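Local coordinates for Galactose/lactose metabolism regulatory protein GAL80 (PDB 3BTV) that represses the galactose and lactose metabolic genes of yeast by binding the activator GAL4 and blocking its action when no inducing sugar is present, at residues S47-I52 with L371-S376. The protein carries 1 engineered substitution. Sequence-based numbering, arbitrary orientation.
Sequences SSQFQI and LYQSIS
Tyr372, in helix 363-380, meets the start of strand 50-56 with its ring. Its CD2 edge points at a face of the Phe50 ring in a T-shaped (edge-to-face) stack. The ring centroids are 5.3 Å apart and the planes meet at 84°. Tyr372 CD2 lies 3.8 Å from Phe50 CZ, offset from the ring centre toward the rim. Its hydroxyl, directed away from the Phe50 ring, is hydrogen-bonded to His39. The backbone also takes part: Tyr372 O is 3.7 Å from Phe50 CE1, and the same carbonyl accepts the N-H of Ser376 in the helix. Gln373 starts out pointing away from the strand. A bend at chi2 (75°) brings its amide back obliquely toward that of Gln49, with the two planes 54° apart. Strand 50-56 belongs to the six-stranded parallel sheet of the NAD-binding Rossmann fold. The helix, more than 300 residues further on, packs against this sheet and helix 39-45, whose Ile43 touches both aromatic rings. Ile375 sends CG2 to the edge of the Phe50 ring, 4.2 Å from CZ, while its side chain also touches Met92 of strand 92-95, which lies beyond strand 21-26 in the sheet. An alanine in place of Phe50 would remove the ring and would probably loosen the packing around Tyr372 and Ile375. Ser376 is the residue nearest the 47-52 segment by backbone, with its CA 6.4 Å from Gln49 CA. Its CB meets Gln49 CB at 3.7 Å, and its OG lies against the methylene CG of that glutamine.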
loop_
_atom_site.group_PDB
_atom_site.type_symbol
_atom_site.label_atom_id
_atom_site.label_comp_id
_atom_site.label_asym_id
_atom_site.label_seq_id
_atom_site.Cartn_x
_atom_site.Cartn_y
_atom_site.Cartn_z
ATOM N N SER B 47 8.790 42.467 6.124
ATOM C CA SER B 47 9.471 43.614 5.536
ATOM C C SER B 47 10.666 44.059 6.364
ATOM O O SER B 47 11.607 44.651 5.842
ATOM C CB SER B 47 8.487 44.775 5.408
ATOM O OG SER B 47 7.823 44.992 6.642
ATOM N N SER B 48 10.618 43.784 7.662
ATOM C CA SER B 48 11.711 44.143 8.552
ATOM C C SER B 48 12.923 43.256 8.304
ATOM O O SER B 48 14.021 43.746 8.024
ATOM C CB SER B 48 11.269 44.016 10.008
ATOM O OG SER B 48 10.044 44.694 10.221
ATOM N N GLN B 49 12.706 41.946 8.395
ATOM C CA GLN B 49 13.788 40.973 8.300
ATOM C C GLN B 49 14.330 40.782 6.885
ATOM O O GLN B 49 15.449 40.302 6.713
ATOM C CB GLN B 49 13.343 39.618 8.855
ATOM C CG GLN B 49 12.958 39.624 10.320
ATOM C CD GLN B 49 11.462 39.707 10.526
ATOM O OE1 GLN B 49 10.885 38.917 11.272
ATOM N NE2 GLN B 49 10.821 40.659 9.856
ATOM N N PHE B 50 13.538 41.147 5.880
ATOM C CA PHE B 50 13.941 40.940 4.492
ATOM C C PHE B 50 13.664 42.145 3.605
ATOM O O PHE B 50 12.638 42.809 3.742
ATOM C CB PHE B 50 13.224 39.724 3.904
ATOM C CG PHE B 50 13.590 38.417 4.553
ATOM C CD1 PHE B 50 12.765 37.848 5.513
ATOM C CD2 PHE B 50 14.747 37.748 4.190
ATOM C CE1 PHE B 50 13.088 36.641 6.111
ATOM C CE2 PHE B 50 15.079 36.541 4.778
ATOM C CZ PHE B 50 14.248 35.985 5.739
ATOM N N GLN B 51 14.582 42.406 2.682
ATOM C CA GLN B 51 14.387 43.435 1.675
ATOM C C GLN B 51 14.936 42.990 0.323
ATOM O O GLN B 51 16.062 42.502 0.230
ATOM C CB GLN B 51 15.049 44.746 2.108
ATOM C CG GLN B 51 14.157 45.645 2.949
ATOM C CD GLN B 51 12.864 46.002 2.242
ATOM O OE1 GLN B 51 11.871 45.280 2.334
ATOM N NE2 GLN B 51 12.869 47.124 1.531
ATOM N N ILE B 52 14.133 43.164 -0.722
ATOM C CA ILE B 52 14.552 42.825 -2.077
ATOM C C ILE B 52 15.379 43.949 -2.693
ATOM O O ILE B 52 14.839 44.967 -3.126
ATOM C CB ILE B 52 13.337 42.511 -2.971
ATOM C CG1 ILE B 52 12.672 41.205 -2.517
ATOM C CG2 ILE B 52 13.748 42.411 -4.425
ATOM C CD1 ILE B 52 11.416 40.848 -3.298
ATOM N N LEU B 371 8.769 29.041 6.527
ATOM C CA LEU B 371 10.151 28.743 6.159
ATOM C C LEU B 371 11.009 30.016 6.243
ATOM O O LEU B 371 12.092 30.015 6.828
ATOM C CB LEU B 371 10.209 28.148 4.748
ATOM C CG LEU B 371 11.598 27.868 4.177
ATOM C CD1 LEU B 371 12.427 27.041 5.155
ATOM C CD2 LEU B 371 11.477 27.169 2.825
ATOM N N TYR B 372 10.517 31.097 5.648
ATOM C CA TYR B 372 11.191 32.390 5.728
ATOM C C TYR B 372 11.367 32.814 7.175
ATOM O O TYR B 372 12.439 33.260 7.571
ATOM C CB TYR B 372 10.414 33.465 4.967
ATOM C CG TYR B 372 10.844 33.605 3.528
ATOM C CD1 TYR B 372 10.252 32.843 2.533
ATOM C CD2 TYR B 372 11.859 34.489 3.167
ATOM C CE1 TYR B 372 10.654 32.955 1.220
ATOM C CE2 TYR B 372 12.267 34.610 1.852
ATOM C CZ TYR B 372 11.659 33.838 0.885
ATOM O OH TYR B 372 12.047 33.940 -0.427
ATOM N N GLN B 373 10.311 32.662 7.964
ATOM C CA GLN B 373 10.363 33.022 9.373
ATOM C C GLN B 373 11.478 32.255 10.084
ATOM O O GLN B 373 12.263 32.836 10.835
ATOM C CB GLN B 373 9.012 32.766 10.047
ATOM C CG GLN B 373 8.922 33.248 11.483
ATOM C CD GLN B 373 8.782 34.758 11.588
ATOM O OE1 GLN B 373 9.699 35.452 12.034
ATOM N NE2 GLN B 373 7.633 35.277 11.165
ATOM N N SER B 374 11.557 30.953 9.831
ATOM C CA SER B 374 12.552 30.119 10.493
ATOM C C SER B 374 13.967 30.534 10.080
ATOM O O SER B 374 14.930 30.333 10.824
ATOM C CB SER B 374 12.296 28.628 10.218
ATOM O OG SER B 374 12.885 28.206 9.000
ATOM N N ILE B 375 14.084 31.135 8.901
ATOM C CA ILE B 375 15.377 31.596 8.417
ATOM C C ILE B 375 15.880 32.803 9.215
ATOM O O ILE B 375 16.969 32.767 9.785
ATOM C CB ILE B 375 15.329 31.943 6.921
ATOM C CG1 ILE B 375 15.122 30.677 6.090
ATOM C CG2 ILE B 375 16.622 32.642 6.496
ATOM C CD1 ILE B 375 15.091 30.916 4.590
ATOM N N SER B 376 15.081 33.864 9.264
ATOM C CA SER B 376 15.471 35.067 9.988
ATOM C C SER B 376 15.685 34.788 11.474
ATOM O O SER B 376 16.591 35.341 12.087
ATOM C CB SER B 376 14.441 36.182 9.800
ATOM O OG SER B 376 13.301 35.968 10.602
#